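Ribose-phosphate pyrophosphokinase (Thermus thermophilus, PDB 5T3O) probably makes phosphoribosyl pyrophosphate, moving the pyrophosphoryl group of ATP onto the 1-hydroxyl of ribose 5-phosphate with the help of magnesium. Local coordinates at residues A267-C272 / L283-L288; L123-H128 / L143-V148; D217-T222 / H247-G252; Q8-L13 / V54-P59. One frame throughout, in Å; residues are numbered along the deposited sequence.

Contact 1 of 4, residues A267-C272 / L283-L288; sequences AATDTC and LTVAPL
At the edge of the sheet in the C-terminal half of the chain, strand 266-269 meets the outermost strand 280-283 in parallel fashion just before the latter turns into helix 286-298. Thr269 and Leu283 form the bridge, with CA atoms 4.6 Å apart. Leu283 N donates to Ala268 O at 2.8 Å, while the return bond from Asp270 N to Leu283 O is weak, so the pairing frays here. Beyond the last bridge a side chain takes over from the backbone. With CG of Asp270 set between its own N and carbonyl carbon (chi1 62°), the carboxylate swings across to the start of the helix, where OD1 receives Val285 N at 2.9 Å, on the syn side though somewhat out of the carboxylate plane, and nearly straight at 169°. OD2 is met from above that plane by Thr284 OG1 at a longer 3.3 Å. An alanine in its place would remove both oxygens and probably leave Val285 N and Thr284 OG1 without these acceptors, weakening the link between strand end and helix start. Apolar contacts flank the polar join: Thr269 CG2 lies 3.7 Å from Val285 CG1, and the small Ala267 lets Leu283 CD2 come to 3.9 Å from its CB. The beta-branched Thr269 suits the strand end, since its methyl faces Val285 while OG1 accepts Thr271 N in an ST turn and also bonds Thr246 O. Met125 of the other sheet packs against Val285. Two neighbouring parallel strands thus end together at the edge of a largely parallel alpha/beta sheet, one leading straight into a helix, as befits the phosphoribosyltransferase-like clan.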
loop_
_atom_site.group_PDB
_atom_site.type_symbol
_atom_site.label_atom_id
_atom_site.label_comp_id
_atom_site.label_asym_id
_atom_site.label_seq_id
_atom_site.Cartn_x
_atom_site.Cartn_y
_atom_site.Cartn_z
ATOM N N ALA A 267 41.805 -9.504 12.519
ATOM C CA ALA A 267 41.049 -8.507 13.271
ATOM C C ALA A 267 39.596 -8.457 12.793
ATOM O O ALA A 267 39.333 -8.402 11.591
ATOM C CB ALA A 267 41.704 -7.145 13.121
ATOM N N ALA A 268 38.666 -8.482 13.747
ATOM C CA ALA A 268 37.227 -8.414 13.463
ATOM C C ALA A 268 36.525 -7.585 14.523
ATOM O O ALA A 268 36.981 -7.519 15.661
ATOM C CB ALA A 268 36.628 -9.813 13.417
ATOM N N THR A 269 35.395 -6.975 14.167
ATOM C CA THR A 269 34.579 -6.263 15.161
ATOM C C THR A 269 33.726 -7.276 15.912
ATOM O O THR A 269 33.741 -8.465 15.584
ATOM C CB THR A 269 33.648 -5.203 14.532
ATOM O OG1 THR A 269 32.576 -5.853 13.827
ATOM C CG2 THR A 269 34.425 -4.266 13.599
ATOM N N ASP A 270 32.971 -6.803 16.901
ATOM C CA ASP A 270 32.003 -7.647 17.607
ATOM C C ASP A 270 30.546 -7.495 17.081
ATOM O O ASP A 270 29.601 -7.637 17.854
ATOM C CB ASP A 270 32.105 -7.459 19.143
ATOM C CG ASP A 270 31.791 -6.042 19.610
ATOM O OD1 ASP A 270 31.816 -5.110 18.782
ATOM O OD2 ASP A 270 31.533 -5.860 20.823
ATOM N N THR A 271 30.376 -7.243 15.776
ATOM C CA THR A 271 29.044 -7.286 15.149
ATOM C C THR A 271 28.450 -8.689 15.282
ATOM O O THR A 271 27.270 -8.840 15.604
ATOM C CB THR A 271 29.056 -6.885 13.660
ATOM O OG1 THR A 271 30.024 -7.658 12.950
ATOM C CG2 THR A 271 29.357 -5.403 13.491
ATOM N N CYS A 272 29.284 -9.698 15.042
ATOM C CA CYS A 272 28.971 -11.093 15.345
ATOM C C CYS A 272 29.688 -11.479 16.643
ATOM O O CYS A 272 30.783 -10.974 16.897
ATOM C CB CYS A 272 29.444 -11.975 14.199
ATOM S SG CYS A 272 28.949 -11.356 12.572
ATOM N N LEU A 283 37.640 -6.087 17.974
ATOM C CA LEU A 283 37.520 -4.653 18.281
ATOM C C LEU A 283 36.075 -4.283 18.617
ATOM O O LEU A 283 35.192 -4.430 17.774
ATOM C CB LEU A 283 37.966 -3.801 17.081
ATOM C CG LEU A 283 39.284 -4.076 16.344
ATOM C CD1 LEU A 283 40.405 -4.396 17.326
ATOM C CD2 LEU A 283 39.153 -5.177 15.299
ATOM N N THR A 284 35.829 -3.791 19.830
ATOM C CA THR A 284 34.465 -3.444 20.241
ATOM C C THR A 284 33.960 -2.242 19.429
ATOM O O THR A 284 34.674 -1.247 19.281
ATOM C CB THR A 284 34.345 -3.205 21.772
ATOM O OG1 THR A 284 32.963 -3.221 22.162
ATOM C CG2 THR A 284 34.998 -1.885 22.214
ATOM N N VAL A 285 32.764 -2.380 18.848
ATOM C CA VAL A 285 32.065 -1.266 18.179
ATOM C C VAL A 285 30.801 -0.858 18.938
ATOM O O VAL A 285 30.003 -0.075 18.427
ATOM C CB VAL A 285 31.737 -1.562 16.685
ATOM C CG1 VAL A 285 33.013 -1.743 15.882
ATOM C CG2 VAL A 285 30.815 -2.771 16.504
ATOM N N ALA A 286 30.632 -1.368 20.158
ATOM C CA ALA A 286 29.508 -0.993 21.010
ATOM C C ALA A 286 29.452 0.511 21.331
ATOM O O ALA A 286 28.353 1.076 21.349
ATOM C CB ALA A 286 29.505 -1.813 22.294
ATOM N N PRO A 287 30.621 1.159 21.588
ATOM C CA PRO A 287 30.623 2.621 21.789
ATOM C C PRO A 287 30.195 3.414 20.551
ATOM O O PRO A 287 29.528 4.443 20.686
ATOM C CB PRO A 287 32.089 2.937 22.137
ATOM C CG PRO A 287 32.658 1.648 22.629
ATOM C CD PRO A 287 31.964 0.588 21.817
ATOM N N LEU A 288 30.586 2.943 19.369
ATOM C CA LEU A 288 30.170 3.561 18.112
ATOM C C LEU A 288 28.651 3.419 17.856
ATOM O O LEU A 288 27.991 4.402 17.505
ATOM C CB LEU A 288 30.975 2.972 16.954
ATOM C CG LEU A 288 30.745 3.523 15.548
ATOM C CD1 LEU A 288 30.855 5.040 15.507
ATOM C CD2 LEU A 288 31.738 2.890 14.589
#

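Contact 2 of 4, residues L123-H128 / L143-V148. With ADP (adenosine-5'-diphosphate), chain D.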
loop_
_atom_site.group_PDB
_atom_site.type_symbol
_atom_site.label_atom_id
_atom_site.label_comp_id
_atom_site.label_asym_id
_atom_site.label_seq_id
_atom_site.Cartn_x
_atom_site.Cartn_y
_atom_site.Cartn_z
ATOM N N LEU A 123 19.603 0.612 11.511
ATOM C CA LEU A 123 20.962 1.009 11.867
ATOM C C LEU A 123 21.873 -0.206 11.657
ATOM O O LEU A 123 21.698 -1.236 12.307
ATOM C CB LEU A 123 21.005 1.456 13.329
ATOM C CG LEU A 123 22.061 2.467 13.804
ATOM C CD1 LEU A 123 22.373 2.212 15.269
ATOM C CD2 LEU A 123 23.344 2.490 12.985
ATOM N N THR A 124 22.842 -0.084 10.753
ATOM C CA THR A 124 23.706 -1.209 10.386
ATOM C C THR A 124 25.157 -0.769 10.126
ATOM O O THR A 124 25.433 0.421 9.961
ATOM C CB THR A 124 23.121 -1.954 9.166
ATOM O OG1 THR A 124 23.799 -3.201 8.981
ATOM C CG2 THR A 124 23.214 -1.112 7.886
ATOM N N MET A 125 26.075 -1.737 10.104
ATOM C CA MET A 125 27.498 -1.466 9.856
ATOM C C MET A 125 28.019 -2.288 8.685
ATOM O O MET A 125 27.750 -3.485 8.606
ATOM C CB MET A 125 28.319 -1.765 11.109
ATOM C CG MET A 125 29.798 -1.411 10.991
ATOM S SD MET A 125 30.652 -1.604 12.558
ATOM C CE MET A 125 30.159 -0.102 13.402
ATOM N N THR A 126 28.740 -1.630 7.777
ATOM C CA THR A 126 29.454 -2.279 6.659
ATOM C C THR A 126 28.631 -3.337 5.898
ATOM O O THR A 126 28.791 -4.548 6.101
ATOM C CB THR A 126 30.811 -2.895 7.121
ATOM O OG1 THR A 126 31.531 -1.959 7.931
ATOM C CG2 THR A 126 31.674 -3.264 5.922
ATOM N N LEU A 127 27.750 -2.851 5.029
ATOM C CA LEU A 127 26.972 -3.689 4.132
ATOM C C LEU A 127 27.859 -4.153 2.987
ATOM O O LEU A 127 28.713 -3.400 2.519
ATOM C CB LEU A 127 25.764 -2.916 3.591
ATOM C CG LEU A 127 24.744 -2.435 4.627
ATOM C CD1 LEU A 127 23.801 -1.406 4.018
ATOM C CD2 LEU A 127 23.963 -3.605 5.202
ATOM N N HIS A 128 27.639 -5.390 2.539
ATOM C CA HIS A 128 28.440 -6.035 1.484
ATOM C C HIS A 128 28.623 -5.193 0.217
ATOM O O HIS A 128 29.695 -5.216 -0.394
ATOM C CB HIS A 128 27.819 -7.395 1.120
ATOM C CG HIS A 128 28.488 -8.081 -0.031
ATOM N ND1 HIS A 128 29.714 -8.702 0.081
ATOM C CD2 HIS A 128 28.108 -8.227 -1.324
ATOM C CE1 HIS A 128 30.056 -9.207 -1.091
ATOM N NE2 HIS A 128 29.099 -8.933 -1.960
ATOM N N LEU A 143 26.730 2.796 9.366
ATOM C CA LEU A 143 27.986 3.016 10.102
ATOM C C LEU A 143 29.206 2.415 9.391
ATOM O O LEU A 143 29.125 1.326 8.815
ATOM C CB LEU A 143 27.890 2.445 11.522
ATOM C CG LEU A 143 27.283 3.302 12.641
ATOM C CD1 LEU A 143 26.236 4.300 12.164
ATOM C CD2 LEU A 143 26.733 2.405 13.742
ATOM N N SER A 144 30.332 3.134 9.444
ATOM C CA SER A 144 31.582 2.708 8.798
ATOM C C SER A 144 32.549 2.125 9.830
ATOM O O SER A 144 32.608 2.594 10.967
ATOM C CB SER A 144 32.233 3.878 8.054
ATOM O OG SER A 144 33.101 3.401 7.039
ATOM N N ALA A 145 33.287 1.092 9.421
ATOM C CA ALA A 145 34.271 0.415 10.281
ATOM C C ALA A 145 35.701 0.985 10.163
ATOM O O ALA A 145 36.558 0.659 10.988
ATOM C CB ALA A 145 34.282 -1.075 9.974
ATOM N N GLU A 146 35.944 1.826 9.152
ATOM C CA GLU A 146 37.271 2.405 8.872
ATOM C C GLU A 146 38.013 3.024 10.083
ATOM O O GLU A 146 39.219 2.814 10.210
ATOM C CB GLU A 146 37.177 3.414 7.711
ATOM C CG GLU A 146 38.494 4.044 7.274
ATOM C CD GLU A 146 38.295 5.128 6.232
ATOM O OE1 GLU A 146 37.625 4.857 5.210
ATOM O OE2 GLU A 146 38.805 6.252 6.434
ATOM N N PRO A 147 37.312 3.787 10.956
ATOM C CA PRO A 147 37.965 4.330 12.163
ATOM C C PRO A 147 38.585 3.286 13.099
ATOM O O PRO A 147 39.740 3.435 13.497
ATOM C CB PRO A 147 36.829 5.063 12.885
ATOM C CG PRO A 147 35.897 5.456 11.800
ATOM C CD PRO A 147 35.950 4.339 10.796
ATOM N N VAL A 148 37.826 2.243 13.426
ATOM C CA VAL A 148 38.254 1.234 14.407
ATOM C C VAL A 148 39.267 0.232 13.807
ATOM O O VAL A 148 40.088 -0.337 14.537
ATOM C CB VAL A 148 37.029 0.514 15.026
ATOM C CG1 VAL A 148 37.456 -0.518 16.061
ATOM C CG2 VAL A 148 36.086 1.535 15.663
HETATM P PB ADP D . 30.967 -10.754 -4.351
HETATM O O1B ADP D . 30.292 -9.409 -4.250
HETATM O O2B ADP D . 30.801 -11.641 -3.135
HETATM O O3B ADP D . 32.378 -10.688 -4.886
HETATM P PA ADP D . 30.210 -13.035 -5.848
HETATM O O1A ADP D . 31.638 -13.475 -5.647
HETATM O O2A ADP D . 29.559 -13.246 -7.199
HETATM O O3A ADP D . 30.114 -11.460 -5.523
HETATM O "O5'" ADP D . 29.331 -13.710 -4.666
HETATM C "C5'" ADP D . 27.944 -14.044 -4.797
HETATM C "C4'" ADP D . 27.767 -15.562 -4.823
HETATM O "O4'" ADP D . 27.797 -16.042 -3.477
HETATM C "C3'" ADP D . 26.448 -16.029 -5.438
HETATM O "O3'" ADP D . 26.585 -16.469 -6.794
HETATM C "C2'" ADP D . 25.987 -17.158 -4.540
HETATM O "O2'" ADP D . 26.403 -18.446 -5.025
HETATM C "C1'" ADP D . 26.647 -16.840 -3.202
HETATM N N9 ADP D . 25.737 -16.105 -2.281
HETATM C C8 ADP D . 24.688 -15.303 -2.608
HETATM N N7 ADP D . 24.085 -14.821 -1.498
HETATM C C5 ADP D . 24.746 -15.311 -0.434
HETATM C C6 ADP D . 24.634 -15.193 1.033
HETATM N N6 ADP D . 23.667 -14.434 1.565
HETATM N N1 ADP D . 25.522 -15.853 1.820
HETATM C C2 ADP D . 26.503 -16.612 1.276
HETATM N N3 ADP D . 26.657 -16.761 -0.060
HETATM C C4 ADP D . 25.837 -16.149 -0.950
HETATM O O HOH W 1 32.708 0.491 6.096
#
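Leu123 and Leu143 press their branches together at the closely packed end of this contact: CD2 of Leu123 lies 3.5 Å from CD2 of Leu143, tighter than usual for two methyls, and equally near CD1. Beside them Met125 runs out extended and bends only at chi3 (-79°), which brings CE to 3.9 Å from Leu143 CB. A flexible thioether suits this spot, because the same side chain must also fit against Leu288 and Phe289 of helix 286-298. Two backbone bonds hold the strands in parallel register, Leu143 N to Thr124 O at 2.8 Å and Thr126 N to Leu143 O at 3.2 Å. This is the edge of the five-stranded parallel sheet in the N-terminal half, where strand 121-125 borders the outermost strand 140-143. Past Met125 the packing is looser, and one ordered water lies between Thr126 OG1 and Ser144 OG. Thr126 OG1, 3.5 Å from Ala145 CB, is bonded to Thr246 OG1 as well. Farther along, the loop leaves Leu143 behind and carries His128 to the nucleotide: its NE2 donates to O1B of the ADP beta-phosphate at 2.6 Å, at the ring edge, while Asp218 OD2 bonds ND1 and so fixes the ring's rotation.

Contact 3 of 4, residues D217-T222 / H247-G252. With SO4 (sulfate ion), chain F.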
loop_
_atom_site.group_PDB
_atom_site.type_symbol
_atom_site.label_atom_id
_atom_site.label_comp_id
_atom_site.label_asym_id
_atom_site.label_seq_id
_atom_site.Cartn_x
_atom_site.Cartn_y
_atom_site.Cartn_z
ATOM N N ASP A 217 38.855 -6.337 4.371
ATOM C CA ASP A 217 37.690 -6.975 3.752
ATOM C C ASP A 217 36.419 -6.634 4.540
ATOM O O ASP A 217 36.491 -6.277 5.717
ATOM C CB ASP A 217 37.916 -8.500 3.692
ATOM C CG ASP A 217 37.256 -9.169 2.479
ATOM O OD1 ASP A 217 36.789 -8.476 1.548
ATOM O OD2 ASP A 217 37.229 -10.420 2.454
ATOM N N ASP A 218 35.263 -6.724 3.885
ATOM C CA ASP A 218 33.976 -6.507 4.569
ATOM C C ASP A 218 33.697 -7.575 5.630
ATOM O O ASP A 218 33.305 -7.247 6.747
ATOM C CB ASP A 218 32.799 -6.370 3.575
ATOM C CG ASP A 218 32.599 -7.597 2.682
ATOM O OD1 ASP A 218 33.589 -8.283 2.342
ATOM O OD2 ASP A 218 31.435 -7.859 2.305
ATOM N N GLU A 219 33.937 -8.839 5.288
ATOM C CA GLU A 219 33.640 -9.958 6.184
ATOM C C GLU A 219 34.520 -11.184 5.926
ATOM O O GLU A 219 35.065 -11.354 4.833
ATOM C CB GLU A 219 32.169 -10.362 6.044
ATOM C CG GLU A 219 31.763 -10.906 4.681
ATOM C CD GLU A 219 30.428 -11.631 4.729
ATOM O OE1 GLU A 219 30.426 -12.883 4.702
ATOM O OE2 GLU A 219 29.383 -10.949 4.812
ATOM N N ILE A 220 34.619 -12.040 6.942
ATOM C CA ILE A 220 35.303 -13.332 6.835
ATOM C C ILE A 220 34.312 -14.429 7.247
ATOM O O ILE A 220 33.967 -14.544 8.426
ATOM C CB ILE A 220 36.570 -13.376 7.727
ATOM C CG1 ILE A 220 37.538 -12.238 7.362
ATOM C CG2 ILE A 220 37.280 -14.718 7.583
ATOM C CD1 ILE A 220 38.530 -11.897 8.458
ATOM N N SER A 221 33.865 -15.223 6.273
ATOM C CA SER A 221 32.907 -16.312 6.512
ATOM C C SER A 221 33.635 -17.645 6.658
ATOM O O SER A 221 33.867 -18.090 7.783
ATOM C CB SER A 221 31.827 -16.369 5.414
ATOM O OG SER A 221 30.742 -15.508 5.710
ATOM N N THR A 222 33.991 -18.271 5.532
ATOM C CA THR A 222 34.761 -19.529 5.533
ATOM C C THR A 222 36.272 -19.297 5.640
ATOM O O THR A 222 37.025 -20.250 5.864
ATOM C CB THR A 222 34.484 -20.398 4.278
ATOM O OG1 THR A 222 34.899 -19.716 3.086
ATOM C CG2 THR A 222 33.011 -20.758 4.176
ATOM N N HIS A 247 33.150 -7.841 9.784
ATOM C CA HIS A 247 32.303 -8.934 10.277
ATOM C C HIS A 247 33.064 -10.249 10.489
ATOM O O HIS A 247 33.456 -10.919 9.529
ATOM C CB HIS A 247 31.124 -9.137 9.329
ATOM C CG HIS A 247 30.341 -7.885 9.082
ATOM N ND1 HIS A 247 29.702 -7.203 10.093
ATOM C CD2 HIS A 247 30.101 -7.189 7.947
ATOM C CE1 HIS A 247 29.099 -6.143 9.590
ATOM N NE2 HIS A 247 29.327 -6.109 8.292
ATOM N N GLY A 248 33.258 -10.600 11.760
ATOM C CA GLY A 248 33.923 -11.842 12.142
ATOM C C GLY A 248 32.920 -12.968 12.216
ATOM O O GLY A 248 32.520 -13.370 13.310
ATOM N N VAL A 249 32.525 -13.484 11.050
ATOM C CA VAL A 249 31.442 -14.483 10.967
ATOM C C VAL A 249 31.993 -15.819 11.458
ATOM O O VAL A 249 31.451 -16.412 12.396
ATOM C CB VAL A 249 30.841 -14.629 9.541
ATOM C CG1 VAL A 249 29.590 -15.507 9.574
ATOM C CG2 VAL A 249 30.508 -13.271 8.930
ATOM N N TYR A 250 33.084 -16.257 10.826
ATOM C CA TYR A 250 33.882 -17.407 11.274
ATOM C C TYR A 250 33.061 -18.693 11.388
ATOM O O TYR A 250 32.665 -19.104 12.487
ATOM C CB TYR A 250 34.603 -17.097 12.603
ATOM C CG TYR A 250 35.564 -15.905 12.589
ATOM C CD1 TYR A 250 36.392 -15.641 11.492
ATOM C CD2 TYR A 250 35.663 -15.058 13.701
ATOM C CE1 TYR A 250 37.269 -14.562 11.493
ATOM C CE2 TYR A 250 36.542 -13.977 13.710
ATOM C CZ TYR A 250 37.343 -13.734 12.604
ATOM O OH TYR A 250 38.220 -12.669 12.598
ATOM N N VAL A 251 32.818 -19.309 10.232
ATOM C CA VAL A 251 32.028 -20.540 10.132
ATOM C C VAL A 251 32.710 -21.547 9.214
ATOM O O VAL A 251 33.614 -21.194 8.449
ATOM C CB VAL A 251 30.594 -20.270 9.605
ATOM C CG1 VAL A 251 29.795 -19.462 10.621
ATOM C CG2 VAL A 251 30.616 -19.574 8.245
ATOM N N GLY A 252 32.246 -22.794 9.281
ATOM C CA GLY A 252 32.774 -23.876 8.453
ATOM C C GLY A 252 34.224 -24.168 8.818
ATOM O O GLY A 252 34.523 -24.367 9.997
HETATM S S SO4 F . 34.857 -16.313 2.530
HETATM O O1 SO4 F . 35.061 -15.494 3.747
HETATM O O2 SO4 F . 36.125 -17.006 2.212
HETATM O O3 SO4 F . 34.465 -15.501 1.352
HETATM O O4 SO4 F . 33.794 -17.305 2.806
#
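Ile220 O takes two backbone N-H groups from the facing segment: a straight bond from Tyr250 N at 3.1 Å (173°) and a weak one from Val249 N. They continue a short parallel pair of strands, 219-220 with 247-248, that follows the corner at Asp218 and leads into a loop holding a sulfate. The ion is probably from the crystallisation liquor, but its place is consistent with the 5-phosphate site of phosphoribosyltransferases. Ile220 N reaches His247 O at 3.0 Å, and Val251 N closes the far end on Ser221 O. Ser221 N bonds sulfate O1, while Thr222 gives both N and OG1 to O4, the hydroxyl at 2.7 Å. With OG1 between its own N and carbonyl carbon (chi1 63°), Thr222 can offer both groups to one oxygen; Ser225 N also bonds the sulfate. Ser221 OG turns instead to Glu219 OE1 at 2.8 Å, beside Val249 CG2. Losing this hydroxyl to an alanine would probably deprive Glu219 of a donor and let its carboxylate turn more freely, though Tyr89 would still hold OE2. His247 is bonded at both ring nitrogens, to Thr126 O and Thr271 OG1, which suits an imidazole joining two other loops. Gly248 sits against one face of the Tyr250 ring, where a side chain would clash. The Tyr250 ring meets Ile220 obliquely, its CE1 3.9 Å from Ile220 CG2.

Contact 4 of 4, residues Q8-L13 / V54-P59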
loop_
_atom_site.group_PDB
_atom_site.type_symbol
_atom_site.label_atom_id
_atom_site.label_comp_id
_atom_site.label_asym_id
_atom_site.label_seq_id
_atom_site.Cartn_x
_atom_site.Cartn_y
_atom_site.Cartn_z
ATOM N N GLN A 8 18.462 -12.932 20.616
ATOM C CA GLN A 8 19.392 -13.941 21.138
ATOM C C GLN A 8 20.711 -14.017 20.357
ATOM O O GLN A 8 21.596 -14.783 20.737
ATOM C CB GLN A 8 18.716 -15.317 21.121
ATOM C CG GLN A 8 17.491 -15.412 22.020
ATOM C CD GLN A 8 16.879 -16.810 22.108
ATOM O OE1 GLN A 8 16.051 -17.063 22.983
ATOM N NE2 GLN A 8 17.276 -17.721 21.214
ATOM N N SER A 9 20.844 -13.234 19.283
ATOM C CA SER A 9 21.971 -13.356 18.354
ATOM C C SER A 9 23.297 -12.778 18.862
ATOM O O SER A 9 24.368 -13.276 18.496
ATOM C CB SER A 9 21.635 -12.692 17.015
ATOM O OG SER A 9 21.538 -11.279 17.131
ATOM N N ASN A 10 23.223 -11.706 19.654
ATOM C CA ASN A 10 24.412 -11.022 20.152
ATOM C C ASN A 10 24.043 -10.120 21.330
ATOM O O ASN A 10 24.218 -8.901 21.266
ATOM C CB ASN A 10 25.083 -10.221 19.014
ATOM C CG ASN A 10 26.561 -9.925 19.274
ATOM O OD1 ASN A 10 27.050 -10.028 20.393
ATOM N ND2 ASN A 10 27.268 -9.551 18.226
ATOM N N ARG A 11 23.524 -10.739 22.394
ATOM C CA ARG A 11 23.196 -10.042 23.647
ATOM C C ARG A 11 24.382 -9.319 24.316
ATOM O O ARG A 11 24.168 -8.283 24.951
ATOM C CB ARG A 11 22.551 -10.997 24.662
ATOM C CG ARG A 11 21.902 -10.301 25.850
ATOM C CD ARG A 11 21.576 -11.274 26.964
ATOM N NE ARG A 11 20.946 -10.598 28.102
ATOM C CZ ARG A 11 19.672 -10.199 28.159
ATOM N NH1 ARG A 11 18.835 -10.390 27.136
ATOM N NH2 ARG A 11 19.224 -9.594 29.261
ATOM N N PRO A 12 25.615 -9.871 24.209
ATOM C CA PRO A 12 26.788 -9.131 24.704
ATOM C C PRO A 12 27.007 -7.772 24.027
ATOM O O PRO A 12 27.196 -6.777 24.721
ATOM C CB PRO A 12 27.954 -10.085 24.410
ATOM C CG PRO A 12 27.336 -11.437 24.513
ATOM C CD PRO A 12 25.960 -11.279 23.920
ATOM N N LEU A 13 26.975 -7.735 22.694
ATOM C CA LEU A 13 27.086 -6.473 21.960
ATOM C C LEU A 13 26.034 -5.459 22.409
ATOM O O LEU A 13 26.350 -4.291 22.618
ATOM C CB LEU A 13 26.975 -6.701 20.452
ATOM C CG LEU A 13 26.948 -5.447 19.561
ATOM C CD1 LEU A 13 28.198 -4.592 19.736
ATOM C CD2 LEU A 13 26.772 -5.832 18.106
ATOM N N VAL A 54 18.318 -4.864 18.739
ATOM C CA VAL A 54 19.609 -5.334 18.232
ATOM C C VAL A 54 19.549 -6.813 17.859
ATOM O O VAL A 54 19.266 -7.656 18.695
ATOM C CB VAL A 54 20.743 -5.126 19.268
ATOM C CG1 VAL A 54 22.081 -5.588 18.710
ATOM C CG2 VAL A 54 20.842 -3.663 19.657
ATOM N N GLN A 55 19.831 -7.117 16.602
ATOM C CA GLN A 55 19.924 -8.502 16.150
ATOM C C GLN A 55 20.865 -8.578 14.979
ATOM O O GLN A 55 20.670 -7.894 13.987
ATOM C CB GLN A 55 18.557 -9.041 15.715
ATOM C CG GLN A 55 18.526 -10.539 15.431
ATOM C CD GLN A 55 18.212 -11.342 16.676
ATOM O OE1 GLN A 55 18.869 -11.195 17.703
ATOM N NE2 GLN A 55 17.187 -12.172 16.602
ATOM N N SER A 56 21.879 -9.426 15.092
ATOM C CA SER A 56 22.736 -9.733 13.962
ATOM C C SER A 56 22.280 -11.033 13.339
ATOM O O SER A 56 21.663 -11.866 13.998
ATOM C CB SER A 56 24.186 -9.841 14.410
ATOM O OG SER A 56 24.614 -8.599 14.921
ATOM N N PHE A 57 22.611 -11.201 12.068
ATOM C CA PHE A 57 22.222 -12.373 11.299
ATOM C C PHE A 57 23.323 -13.451 11.421
ATOM O O PHE A 57 24.074 -13.695 10.483
ATOM C CB PHE A 57 21.977 -11.981 9.834
ATOM C CG PHE A 57 20.655 -11.285 9.587
ATOM C CD1 PHE A 57 20.340 -10.083 10.218
ATOM C CD2 PHE A 57 19.725 -11.824 8.696
ATOM C CE1 PHE A 57 19.124 -9.453 9.979
ATOM C CE2 PHE A 57 18.514 -11.188 8.455
ATOM C CZ PHE A 57 18.215 -10.003 9.094
ATOM N N VAL A 58 23.392 -14.067 12.596
ATOM C CA VAL A 58 24.373 -15.115 12.934
ATOM C C VAL A 58 23.610 -16.450 13.009
ATOM O O VAL A 58 22.406 -16.434 13.181
ATOM C CB VAL A 58 25.070 -14.746 14.270
ATOM C CG1 VAL A 58 25.839 -15.906 14.902
ATOM C CG2 VAL A 58 26.012 -13.578 14.035
ATOM N N PRO A 59 24.293 -17.604 12.832
ATOM C CA PRO A 59 23.599 -18.891 13.018
ATOM C C PRO A 59 22.980 -19.105 14.421
ATOM O O PRO A 59 23.642 -18.778 15.412
ATOM C CB PRO A 59 24.713 -19.909 12.770
ATOM C CG PRO A 59 25.596 -19.248 11.764
ATOM C CD PRO A 59 25.529 -17.771 12.039
HETATM O O HOH W 2 21.387 -9.212 19.801
#
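Segment 8-13 runs from a loop into the first turn of helix 11-19, while segment 54-59 leaves the end of strand 50-54 as an irregular chain; they come nearest at Ser9 and Gln55, whose CA atoms are 5.7 Å apart. No direct backbone-to-backbone hydrogen bond joins them, so side chains and a water do the work. The water receives a weak bond from Asn10 N and donates to Val54 O at 2.9 Å. At the centre stands Ser9, whose hydroxyl lies between its own N and carbonyl carbon (chi1 69°), in position both to give and to accept. OG donates to Gln55 OE1 at 2.7 Å and accepts Ser56 N at 2.8 Å. A serine is suited to so close a junction, since its CB is only 3.1 Å from Ser56 O. Gln55 folds back at chi2 (89°), and its OE1 is gripped twice by Ser9: N, at 3.2 Å, and OG approach from one face of the amide plane, neither in line with a lone pair. The other end of that amide, NE2, is held by Glu67 OE1 and His64 O, which fixes the amide's rotation. Asn10 caps the helix, its OD1 accepting Leu13 N at 3.2 Å from above the carbonyl plane. Its ND2 bonds Thr271 O, an oxygen that Ser56 OG shares, so both segments hold the same loop of the C-terminal half. The loops after parallel strands 2-6 and 50-54 thus meet at the C-terminal edge of the sheet, as in phosphoribosyltransferase-like alpha/beta folds, with Asn10 as N-cap of the helix that follows the first.

From the N terminus, contact 4 comes first, closing a loop of about forty residues between helix 11-19 and the end of strand 50-54. Contact 2 follows, a short excursion through strand 140-143 at the far edge of the same sheet. The chain then enters the second half, where contact 3 spans helix 224-233 and strand 241-245, and contact 1 closes the last loop before the final helix. All four closures are in series; none nests or crosses. In space they gather where the two halves of the chain meet: contact 1 touches each of the others, and contacts 2 and 3 are joined by two side-chain hydrogen bonds, tying the nucleotide site to the sulfate-binding loop.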